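Local coordinates for fructooligosaccharide ABC transporter substrate-binding protein FusA (Streptococcus pneumoniae, PDB 5G5Z) that captures short- and long-chain fructooligosaccharides such as kestose, nystose and inulin for import by the FusABC-MsmK ABC transporter, at residues 117-122 with 308-313; 347-352 with 372-377; 3-8 with 319-324. All coordinates share one frame; numbering follows the deposited sequence.

Contact 1: 117-122 with 308-313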
loop_
_atom_site.group_PDB
_atom_site.type_symbol
_atom_site.label_atom_id
_atom_site.label_comp_id
_atom_site.label_asym_id
_atom_site.label_seq_id
_atom_site.Cartn_x
_atom_site.Cartn_y
_atom_site.Cartn_z
ATOM N N TYR B 117 17.051 18.349 -13.130
ATOM C CA TYR B 117 16.342 17.227 -13.738
ATOM C C TYR B 117 14.841 17.431 -13.879
ATOM O O TYR B 117 14.173 16.567 -14.467
ATOM C CB TYR B 117 16.579 15.932 -12.940
ATOM C CG TYR B 117 18.013 15.459 -12.992
ATOM C CD1 TYR B 117 18.553 14.967 -14.171
ATOM C CD2 TYR B 117 18.834 15.527 -11.869
ATOM C CE1 TYR B 117 19.868 14.540 -14.234
ATOM C CE2 TYR B 117 20.162 15.102 -11.921
ATOM C CZ TYR B 117 20.668 14.606 -13.104
ATOM O OH TYR B 117 21.983 14.187 -13.173
ATOM N N SER B 118 14.277 18.526 -13.371
ATOM C CA SER B 118 12.827 18.678 -13.467
ATOM C C SER B 118 12.479 20.148 -13.380
ATOM O O SER B 118 13.312 20.987 -13.024
ATOM C CB SER B 118 12.108 17.904 -12.367
ATOM O OG SER B 118 12.527 18.370 -11.090
ATOM N N PHE B 119 11.226 20.447 -13.698
ATOM C CA PHE B 119 10.748 21.812 -13.713
ATOM C C PHE B 119 9.735 21.975 -12.598
ATOM O O PHE B 119 8.822 21.147 -12.486
ATOM C CB PHE B 119 10.124 22.137 -15.073
ATOM C CG PHE B 119 11.114 22.102 -16.201
ATOM C CD1 PHE B 119 11.898 23.209 -16.479
ATOM C CD2 PHE B 119 11.284 20.957 -16.963
ATOM C CE1 PHE B 119 12.820 23.182 -17.507
ATOM C CE2 PHE B 119 12.220 20.924 -17.998
ATOM C CZ PHE B 119 12.982 22.033 -18.268
ATOM N N PRO B 120 9.882 22.965 -11.728
ATOM C CA PRO B 120 9.114 22.976 -10.482
ATOM C C PRO B 120 7.766 23.663 -10.608
ATOM O O PRO B 120 7.491 24.416 -11.544
ATOM C CB PRO B 120 10.017 23.774 -9.520
ATOM C CG PRO B 120 10.738 24.739 -10.430
ATOM C CD PRO B 120 10.900 24.040 -11.767
ATOM N N TRP B 121 6.938 23.401 -9.610
ATOM C CA TRP B 121 5.807 24.249 -9.272
ATOM C C TRP B 121 6.239 25.199 -8.161
ATOM O O TRP B 121 6.770 24.759 -7.136
ATOM C CB TRP B 121 4.633 23.381 -8.826
ATOM C CG TRP B 121 3.457 24.059 -8.188
ATOM C CD1 TRP B 121 2.376 24.582 -8.831
ATOM C CD2 TRP B 121 3.190 24.190 -6.776
ATOM N NE1 TRP B 121 1.474 25.068 -7.914
ATOM C CE2 TRP B 121 1.943 24.834 -6.649
ATOM C CE3 TRP B 121 3.898 23.849 -5.611
ATOM C CZ2 TRP B 121 1.375 25.131 -5.405
ATOM C CZ3 TRP B 121 3.330 24.150 -4.373
ATOM C CH2 TRP B 121 2.077 24.787 -4.287
ATOM N N ILE B 122 6.025 26.494 -8.368
ATOM C CA ILE B 122 6.321 27.529 -7.378
ATOM C C ILE B 122 5.037 28.310 -7.117
ATOM O O ILE B 122 4.380 28.757 -8.065
ATOM C CB ILE B 122 7.441 28.474 -7.865
ATOM C CG1 ILE B 122 8.747 27.687 -8.135
ATOM C CG2 ILE B 122 7.670 29.630 -6.858
ATOM C CD1 ILE B 122 9.888 28.530 -8.756
ATOM N N ASP B 308 9.382 18.643 -8.847
ATOM C CA ASP B 308 9.149 18.012 -10.140
ATOM C C ASP B 308 7.663 18.043 -10.473
ATOM O O ASP B 308 6.895 17.251 -9.928
ATOM C CB ASP B 308 9.663 16.579 -10.156
ATOM C CG ASP B 308 9.110 15.788 -11.344
ATOM O OD1 ASP B 308 8.900 16.395 -12.415
ATOM O OD2 ASP B 308 8.888 14.570 -11.206
ATOM N N LYS B 309 7.274 18.956 -11.363
ATOM C CA LYS B 309 5.996 18.907 -12.049
ATOM C C LYS B 309 6.162 18.654 -13.544
ATOM O O LYS B 309 5.187 18.750 -14.287
ATOM C CB LYS B 309 5.208 20.197 -11.808
ATOM C CG LYS B 309 4.570 20.281 -10.429
ATOM C CD LYS B 309 3.673 19.076 -10.160
ATOM C CE LYS B 309 3.312 18.988 -8.682
ATOM N NZ LYS B 309 2.066 18.192 -8.487
ATOM N N MET B 310 7.372 18.329 -13.999
ATOM C CA MET B 310 7.611 17.988 -15.399
ATOM C C MET B 310 9.021 17.444 -15.586
ATOM O O MET B 310 9.990 18.092 -15.176
ATOM C CB MET B 310 7.402 19.218 -16.289
ATOM C CG MET B 310 7.624 18.968 -17.767
ATOM S SD MET B 310 6.178 19.132 -18.839
ATOM C CE MET B 310 5.853 20.865 -18.872
ATOM N N VAL B 311 9.151 16.257 -16.190
ATOM C CA VAL B 311 10.452 15.728 -16.573
ATOM C C VAL B 311 10.449 15.429 -18.063
ATOM O O VAL B 311 9.405 15.149 -18.664
ATOM C CB VAL B 311 10.853 14.473 -15.765
ATOM C CG1 VAL B 311 11.106 14.852 -14.330
ATOM C CG2 VAL B 311 9.791 13.397 -15.845
ATOM N N ILE B 312 11.639 15.501 -18.662
ATOM C CA ILE B 312 11.836 15.214 -20.078
ATOM C C ILE B 312 12.517 13.867 -20.192
ATOM O O ILE B 312 13.502 13.612 -19.491
ATOM C CB ILE B 312 12.666 16.308 -20.766
ATOM C CG1 ILE B 312 11.989 17.666 -20.590
ATOM C CG2 ILE B 312 12.851 15.976 -22.241
ATOM C CD1 ILE B 312 12.698 18.824 -21.299
ATOM N N THR B 313 11.980 12.991 -21.052
ATOM C CA THR B 313 12.505 11.636 -21.161
ATOM C C THR B 313 13.625 11.556 -22.188
ATOM O O THR B 313 13.784 12.425 -23.050
ATOM C CB THR B 313 11.427 10.636 -21.570
ATOM O OG1 THR B 313 11.088 10.863 -22.948
ATOM C CG2 THR B 313 10.201 10.752 -20.679
HETATM O O HOH W 1 14.047 15.865 -17.155
#
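Phe119 lies alongside strand 310-312 with its ring edge turned to it: CE2 meets CD1 of Ile312 at 3.9 Å, and the carbonyl oxygen of Met310 also lies near the ring plane. Carbon CG of the phenylalanine stands opposite its carbonyl carbon (chi1 -65°), which carries the ring along the strand toward Ile312. Two backbone bonds join the segments. Phe119 N donates to Met310 O (3.0 Å), while Lys309 N reaches Phe119 O at 2.9 Å. Lys309 and Met310 thus both face Phe119, a classic beta bulge.

Ser118 CB packs on Val311 CG1 (3.8 Å), and its OG rests on CB of Asp308 while bonding to Arg307 O. Beyond it, Trp121 CB sits against Lys309 CG at 3.5 Å, but the two ends diverge: the indole runs to the bound fructose and bonds to Asn339 through NE1. Ile326 of helix 319-329 also packs against Phe119. Paired backbone polar groups amid mostly apolar side chains give this buried junction a defined register, from which Trp121 of the glycan pocket and substrate-binding Lys309 extend.

Contact 2: 347-352 with 372-377. With GLC (alpha-D-glucopyranose), chain F; FRU (beta-D-fructofuranose), chain C; FRU (beta-D-fructofuranose), chain D.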
loop_
_atom_site.group_PDB
_atom_site.type_symbol
_atom_site.label_atom_id
_atom_site.label_comp_id
_atom_site.label_asym_id
_atom_site.label_seq_id
_atom_site.Cartn_x
_atom_site.Cartn_y
_atom_site.Cartn_z
ATOM N N LYS B 347 -20.037 28.831 -21.120
ATOM C CA LYS B 347 -21.011 27.890 -20.592
ATOM C C LYS B 347 -20.694 27.424 -19.179
ATOM O O LYS B 347 -21.604 27.330 -18.354
ATOM C CB LYS B 347 -21.132 26.673 -21.522
ATOM C CG LYS B 347 -21.975 26.921 -22.775
ATOM C CD LYS B 347 -21.161 27.538 -23.906
ATOM C CE LYS B 347 -22.063 28.150 -24.967
ATOM N NZ LYS B 347 -21.280 28.891 -25.994
ATOM N N GLN B 348 -19.433 27.144 -18.875
ATOM C CA GLN B 348 -19.032 26.677 -17.556
ATOM C C GLN B 348 -18.663 27.854 -16.647
ATOM O O GLN B 348 -18.314 28.946 -17.109
ATOM C CB GLN B 348 -17.851 25.714 -17.678
ATOM C CG GLN B 348 -17.572 24.874 -16.447
ATOM C CD GLN B 348 -16.334 24.035 -16.623
ATOM O OE1 GLN B 348 -15.501 24.328 -17.478
ATOM N NE2 GLN B 348 -16.206 22.980 -15.828
ATOM N N GLN B 349 -18.756 27.618 -15.336
ATOM C CA GLN B 349 -18.289 28.600 -14.366
ATOM C C GLN B 349 -16.806 28.891 -14.593
ATOM O O GLN B 349 -16.060 28.062 -15.121
ATOM C CB GLN B 349 -18.516 28.082 -12.948
ATOM C CG GLN B 349 -19.027 29.100 -11.956
ATOM C CD GLN B 349 -19.253 28.497 -10.574
ATOM O OE1 GLN B 349 -19.921 27.470 -10.425
ATOM N NE2 GLN B 349 -18.680 29.129 -9.555
ATOM N N ASN B 350 -16.381 30.090 -14.210
ATOM C CA ASN B 350 -15.001 30.519 -14.392
ATOM C C ASN B 350 -14.406 30.956 -13.071
ATOM O O ASN B 350 -15.042 31.675 -12.302
ATOM C CB ASN B 350 -14.893 31.672 -15.379
ATOM C CG ASN B 350 -15.181 31.244 -16.788
ATOM O OD1 ASN B 350 -14.299 30.740 -17.478
ATOM N ND2 ASN B 350 -16.420 31.447 -17.234
ATOM N N ILE B 351 -13.169 30.531 -12.824
ATOM C CA ILE B 351 -12.448 31.005 -11.648
ATOM C C ILE B 351 -12.093 32.484 -11.785
ATOM O O ILE B 351 -12.127 33.236 -10.804
ATOM C CB ILE B 351 -11.194 30.150 -11.429
ATOM C CG1 ILE B 351 -11.581 28.737 -10.979
ATOM C CG2 ILE B 351 -10.270 30.848 -10.463
ATOM C CD1 ILE B 351 -12.218 28.684 -9.611
ATOM N N PHE B 352 -11.752 32.925 -12.996
ATOM C CA PHE B 352 -11.261 34.276 -13.246
ATOM C C PHE B 352 -12.145 35.019 -14.230
ATOM O O PHE B 352 -12.857 34.422 -15.043
ATOM C CB PHE B 352 -9.849 34.276 -13.847
ATOM C CG PHE B 352 -8.807 33.674 -12.963
ATOM C CD1 PHE B 352 -8.305 34.389 -11.876
ATOM C CD2 PHE B 352 -8.304 32.412 -13.230
ATOM C CE1 PHE B 352 -7.335 33.841 -11.057
ATOM C CE2 PHE B 352 -7.327 31.859 -12.423
ATOM C CZ PHE B 352 -6.836 32.582 -11.330
ATOM N N ALA B 372 -12.134 24.174 -4.739
ATOM C CA ALA B 372 -11.369 23.031 -5.222
ATOM C C ALA B 372 -12.092 22.274 -6.331
ATOM O O ALA B 372 -11.445 21.635 -7.171
ATOM C CB ALA B 372 -11.077 22.093 -4.053
ATOM N N GLU B 373 -13.425 22.345 -6.360
ATOM C CA GLU B 373 -14.182 21.566 -7.336
ATOM C C GLU B 373 -14.101 22.182 -8.730
ATOM O O GLU B 373 -13.797 21.493 -9.707
ATOM C CB GLU B 373 -15.631 21.432 -6.882
ATOM C CG GLU B 373 -16.585 21.042 -7.993
ATOM C CD GLU B 373 -18.001 20.919 -7.494
ATOM O OE1 GLU B 373 -18.176 20.503 -6.329
ATOM O OE2 GLU B 373 -18.929 21.262 -8.250
ATOM N N LEU B 374 -14.354 23.481 -8.843
ATOM C CA LEU B 374 -14.127 24.148 -10.119
ATOM C C LEU B 374 -12.645 24.149 -10.482
ATOM O O LEU B 374 -12.282 24.067 -11.663
ATOM C CB LEU B 374 -14.651 25.578 -10.049
ATOM C CG LEU B 374 -14.636 26.338 -11.374
ATOM C CD1 LEU B 374 -15.371 25.543 -12.424
ATOM C CD2 LEU B 374 -15.278 27.697 -11.187
ATOM N N ARG B 375 -11.770 24.252 -9.486
ATOM C CA ARG B 375 -10.350 24.278 -9.801
ATOM C C ARG B 375 -9.928 22.986 -10.484
ATOM O O ARG B 375 -9.308 23.004 -11.550
ATOM C CB ARG B 375 -9.531 24.520 -8.540
ATOM C CG ARG B 375 -8.041 24.450 -8.797
ATOM C CD ARG B 375 -7.260 24.655 -7.511
ATOM N NE ARG B 375 -5.838 24.749 -7.795
ATOM C CZ ARG B 375 -4.900 24.948 -6.878
ATOM N NH1 ARG B 375 -5.233 25.071 -5.597
ATOM N NH2 ARG B 375 -3.633 25.017 -7.253
ATOM N N GLN B 376 -10.279 21.845 -9.896
ATOM C CA GLN B 376 -9.730 20.617 -10.432
ATOM C C GLN B 376 -10.383 20.229 -11.747
ATOM O O GLN B 376 -9.818 19.422 -12.490
ATOM C CB GLN B 376 -9.819 19.507 -9.372
ATOM C CG GLN B 376 -11.194 19.111 -8.925
ATOM C CD GLN B 376 -11.145 18.219 -7.687
ATOM O OE1 GLN B 376 -10.882 17.016 -7.777
ATOM N NE2 GLN B 376 -11.392 18.810 -6.523
ATOM N N LYS B 377 -11.512 20.843 -12.082
ATOM C CA LYS B 377 -12.115 20.671 -13.394
ATOM C C LYS B 377 -11.413 21.495 -14.472
ATOM O O LYS B 377 -11.403 21.090 -15.648
ATOM C CB LYS B 377 -13.596 21.060 -13.340
ATOM C CG LYS B 377 -14.491 20.096 -12.594
ATOM C CD LYS B 377 -15.899 20.663 -12.507
ATOM C CE LYS B 377 -16.900 19.622 -12.021
ATOM N NZ LYS B 377 -18.225 20.208 -11.649
HETATM C C1 GLC F . -5.109 21.385 -3.914
HETATM C C2 GLC F . -4.313 21.224 -5.198
HETATM C C3 GLC F . -5.141 21.544 -6.394
HETATM C C4 GLC F . -6.316 20.660 -6.461
HETATM C C5 GLC F . -7.124 20.809 -5.196
HETATM C C6 GLC F . -8.309 19.896 -5.274
HETATM O O2 GLC F . -3.161 22.094 -5.145
HETATM O O3 GLC F . -4.374 21.459 -7.642
HETATM O O4 GLC F . -7.159 21.085 -7.561
HETATM O O5 GLC F . -6.285 20.477 -4.038
HETATM O O6 GLC F . -7.926 18.584 -5.019
HETATM C C1 FRU C . -4.235 23.880 -2.261
HETATM C C2 FRU C . -5.648 23.264 -2.256
HETATM C C3 FRU C . -6.953 24.061 -2.558
HETATM C C4 FRU C . -8.008 23.050 -2.187
HETATM C C5 FRU C . -7.414 22.282 -1.280
HETATM C C6 FRU C . -8.096 20.957 -1.217
HETATM O O1 FRU C . -4.223 25.104 -2.983
HETATM O O2 FRU C . -5.470 22.763 -3.685
HETATM O O3 FRU C . -7.138 24.470 -3.841
HETATM O O4 FRU C . -9.255 23.648 -1.602
HETATM O O5 FRU C . -5.898 22.122 -1.775
HETATM O O6 FRU C . -7.154 19.969 -0.827
HETATM C C1 FRU D . -2.217 25.858 -1.775
HETATM C C2 FRU D . -3.530 26.261 -2.355
HETATM C C3 FRU D . -3.492 27.295 -3.173
HETATM C C4 FRU D . -4.896 27.980 -2.990
HETATM C C5 FRU D . -5.018 27.913 -1.443
HETATM C C6 FRU D . -6.461 27.905 -0.937
HETATM O O1 FRU D . -1.249 25.566 -2.780
HETATM O O3 FRU D . -3.293 26.931 -4.565
HETATM O O4 FRU D . -4.901 29.277 -3.349
HETATM O O5 FRU D . -4.427 26.790 -1.095
HETATM O O6 FRU D . -6.368 27.545 0.408
#
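With CG swung opposite its backbone N (chi1 -173°), Leu374 sends both methyls from helix 371-378 into the loop 347-352. Its CD2 meets Ile351 CD1 at 3.6 Å, and the two side chains run antiparallel alongside one another. Gln349 comes across the same leucine, CB lying 3.7 Å from CD2, while its amide oxygen bonds to Thr369. Farther along, Gln348 NE2 comes up to CB and CD of Lys377, the two chains meeting at a slant.

One residue further on from Leu374, Arg375 runs fully extended from CG to NE toward the sugar. The glucose lies over one face of its guanidinium, C3 being 3.4 Å above the plane and over its centre. NH1 donates to O3 (2.7 Å) and O1 (2.8 Å) of the chain C fructose, with a weak bond to O3 of the chain D fructose. Glu379 forms a salt bridge with Arg375 NE and also bonds to the glucose. Ala372 CB packs against the glucose and the chain C fructose, while Gln376 NE2, bonded to Ala372 O, lies near the glucose C6. The helix therefore packs its Leu374 side on a loop and lines the kestose pocket with Arg375: a sugar packed on a flat side chain and held by hydrogen bonds, as in a carbohydrate-binding solute-binding protein.

Contact 3: 3-8 with 319-324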
loop_
_atom_site.group_PDB
_atom_site.type_symbol
_atom_site.label_atom_id
_atom_site.label_comp_id
_atom_site.label_asym_id
_atom_site.label_seq_id
_atom_site.Cartn_x
_atom_site.Cartn_y
_atom_site.Cartn_z
ATOM N N LYS B 3 5.165 19.781 -34.219
ATOM C CA LYS B 3 3.751 20.108 -34.112
ATOM C C LYS B 3 3.036 19.241 -33.068
ATOM O O LYS B 3 2.055 19.676 -32.457
ATOM C CB LYS B 3 3.071 19.961 -35.477
ATOM C CG LYS B 3 1.550 20.061 -35.450
ATOM C CD LYS B 3 1.075 21.501 -35.352
ATOM C CE LYS B 3 -0.315 21.581 -34.738
ATOM N NZ LYS B 3 -1.204 20.461 -35.180
ATOM N N THR B 4 3.520 18.015 -32.855
ATOM C CA THR B 4 2.901 17.113 -31.892
ATOM C C THR B 4 3.934 16.520 -30.939
ATOM O O THR B 4 5.016 16.097 -31.350
ATOM C CB THR B 4 2.136 15.975 -32.586
ATOM O OG1 THR B 4 1.059 16.521 -33.361
ATOM C CG2 THR B 4 1.553 15.035 -31.553
ATOM N N LEU B 5 3.574 16.486 -29.660
ATOM C CA LEU B 5 4.342 15.854 -28.605
ATOM C C LEU B 5 3.424 14.937 -27.810
ATOM O O LEU B 5 2.222 15.201 -27.678
ATOM C CB LEU B 5 4.957 16.896 -27.671
ATOM C CG LEU B 5 5.912 17.905 -28.306
ATOM C CD1 LEU B 5 6.111 19.077 -27.369
ATOM C CD2 LEU B 5 7.239 17.249 -28.623
ATOM N N LYS B 6 3.994 13.858 -27.280
ATOM C CA LYS B 6 3.280 12.957 -26.390
ATOM C C LYS B 6 3.711 13.235 -24.950
ATOM O O LYS B 6 4.896 13.101 -24.609
ATOM C CB LYS B 6 3.543 11.501 -26.766
ATOM C CG LYS B 6 2.772 10.497 -25.927
ATOM C CD LYS B 6 1.382 10.220 -26.489
ATOM C CE LYS B 6 0.746 9.025 -25.805
ATOM N NZ LYS B 6 0.112 8.112 -26.798
ATOM N N PHE B 7 2.751 13.645 -24.121
ATOM C CA PHE B 7 2.963 13.873 -22.700
ATOM C C PHE B 7 2.075 12.927 -21.911
ATOM O O PHE B 7 0.912 12.690 -22.274
ATOM C CB PHE B 7 2.637 15.320 -22.262
ATOM C CG PHE B 7 3.550 16.373 -22.835
ATOM C CD1 PHE B 7 4.738 16.033 -23.461
ATOM C CD2 PHE B 7 3.211 17.719 -22.730
ATOM C CE1 PHE B 7 5.576 17.016 -23.989
ATOM C CE2 PHE B 7 4.029 18.701 -23.255
ATOM C CZ PHE B 7 5.222 18.345 -23.890
ATOM N N MET B 8 2.641 12.379 -20.847
ATOM C CA MET B 8 1.878 11.739 -19.800
ATOM C C MET B 8 1.544 12.808 -18.769
ATOM O O MET B 8 2.359 13.699 -18.502
ATOM C CB MET B 8 2.681 10.597 -19.172
ATOM C CG MET B 8 1.920 9.768 -18.135
ATOM S SD MET B 8 2.991 8.759 -17.087
ATOM C CE MET B 8 3.926 7.854 -18.306
ATOM N N LEU B 319 13.840 18.448 -28.269
ATOM C CA LEU B 319 14.063 19.079 -26.971
ATOM C C LEU B 319 13.813 20.584 -27.034
ATOM O O LEU B 319 13.228 21.157 -26.107
ATOM C CB LEU B 319 15.484 18.783 -26.484
ATOM C CG LEU B 319 15.840 17.309 -26.319
ATOM C CD1 LEU B 319 17.328 17.140 -25.993
ATOM C CD2 LEU B 319 14.973 16.695 -25.237
ATOM N N GLU B 320 14.235 21.237 -28.119
ATOM C CA GLU B 320 13.993 22.670 -28.265
ATOM C C GLU B 320 12.503 22.984 -28.242
ATOM O O GLU B 320 12.059 23.902 -27.538
ATOM C CB GLU B 320 14.613 23.195 -29.559
ATOM C CG GLU B 320 14.319 24.676 -29.796
ATOM C CD GLU B 320 15.237 25.324 -30.830
ATOM O OE1 GLU B 320 15.985 24.601 -31.528
ATOM O OE2 GLU B 320 15.214 26.570 -30.937
ATOM N N LEU B 321 11.715 22.235 -29.021
ATOM C CA LEU B 321 10.265 22.424 -29.025
ATOM C C LEU B 321 9.675 22.187 -27.644
ATOM O O LEU B 321 8.853 22.975 -27.163
ATOM C CB LEU B 321 9.619 21.488 -30.039
ATOM C CG LEU B 321 8.099 21.594 -30.146
ATOM C CD1 LEU B 321 7.706 22.966 -30.670
ATOM C CD2 LEU B 321 7.579 20.504 -31.063
ATOM N N THR B 322 10.079 21.093 -26.992
ATOM C CA THR B 322 9.596 20.808 -25.647
ATOM C C THR B 322 9.952 21.935 -24.685
ATOM O O THR B 322 9.110 22.372 -23.887
ATOM C CB THR B 322 10.172 19.477 -25.157
ATOM O OG1 THR B 322 9.879 18.443 -26.103
ATOM C CG2 THR B 322 9.593 19.092 -23.813
ATOM N N ALA B 323 11.203 22.420 -24.749
ATOM C CA ALA B 323 11.657 23.445 -23.819
ATOM C C ALA B 323 10.871 24.731 -23.993
ATOM O O ALA B 323 10.536 25.396 -23.008
ATOM C CB ALA B 323 13.156 23.714 -24.006
ATOM N N LYS B 324 10.587 25.111 -25.241
ATOM C CA LYS B 324 9.833 26.335 -25.481
ATOM C C LYS B 324 8.393 26.184 -25.016
ATOM O O LYS B 324 7.808 27.130 -24.472
ATOM C CB LYS B 324 9.901 26.699 -26.956
ATOM C CG LYS B 324 11.311 27.102 -27.390
ATOM C CD LYS B 324 11.367 27.592 -28.824
ATOM C CE LYS B 324 12.782 28.057 -29.179
ATOM N NZ LYS B 324 12.897 28.564 -30.579
#
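Leu5 CD2 touches two residues of helix 319-329, lying 4.1 Å from CD2 of Leu321 and 3.8 Å from OG1 of Thr322. The leucine comes from strand 4-10 with its CG opposite the carbonyl carbon (chi1 -60°), and its other methyl, CD1, also approaches the threonine oxygen. Leu321 answers with a single branch: the same CD2 that touches Leu5 passes 4.0 Å from the backbone N of Lys3, where the modelled chain begins. Two residues along the strand from Leu5, the Phe7 ring brings CZ to 4.4 Å from Thr322 CG2, a loose and oblique approach. Thr322 therefore presents its hydroxyl to Leu5 and its methyl to Phe7.

A second shell surrounds these side chains. Thr322 OG1 is hydrogen-bonded to Asn316 ND2 and to Asn318 O, so the hydroxyl beside the Leu5 methyls is satisfied by residues that precede it in the chain. Asn318 also receives the backbone N of Leu321 on its side-chain oxygen, which ties down the start of the helix. On the strand side, Leu5 and Phe7 both pack on Ile36 of the neighbouring parallel strand 35-41, and Val34 lies against both Leu5 and Leu321. Trp325, one turn beyond Leu321, meets the Phe7 ring edge-to-face.

The short segments cross at -71°, their axes approaching to 10.1 Å. Away from the strand, beside Tyr91 of helix 85-91, Lys324 NZ and Glu320 OE2 form a salt bridge of 3.1 Å within one turn. The junction between the N-terminal strand and this helix thus rests on van der Waals packing, with the threonine hydroxyl satisfied by the residues leading into the helix and the Glu320-Lys324 pair lying away from the strand.

Overall arrangement
Contacts 1 and 3 are neighbours, their centres 14 Å apart, and belong to one layered unit: strands 4-10 and 310-312 lie in the same four-stranded mixed sheet, and helix 319-329 follows strand 310-312 in the chain. They touch where Ile312 packs on Leu319 and Thr322. In sequence, contact 3 spans contact 1, joining the chain's start to residues over 300 positions later. Contact 2 comes after both, its centre about 25 Å from that of contact 1 and 27 Å from that of contact 3. Contacts 1 and 2 come within about 5 Å at their nearest atoms, and both supply residues to the substrate site, whereas contact 3 is structural packing that supplies no residue to the site.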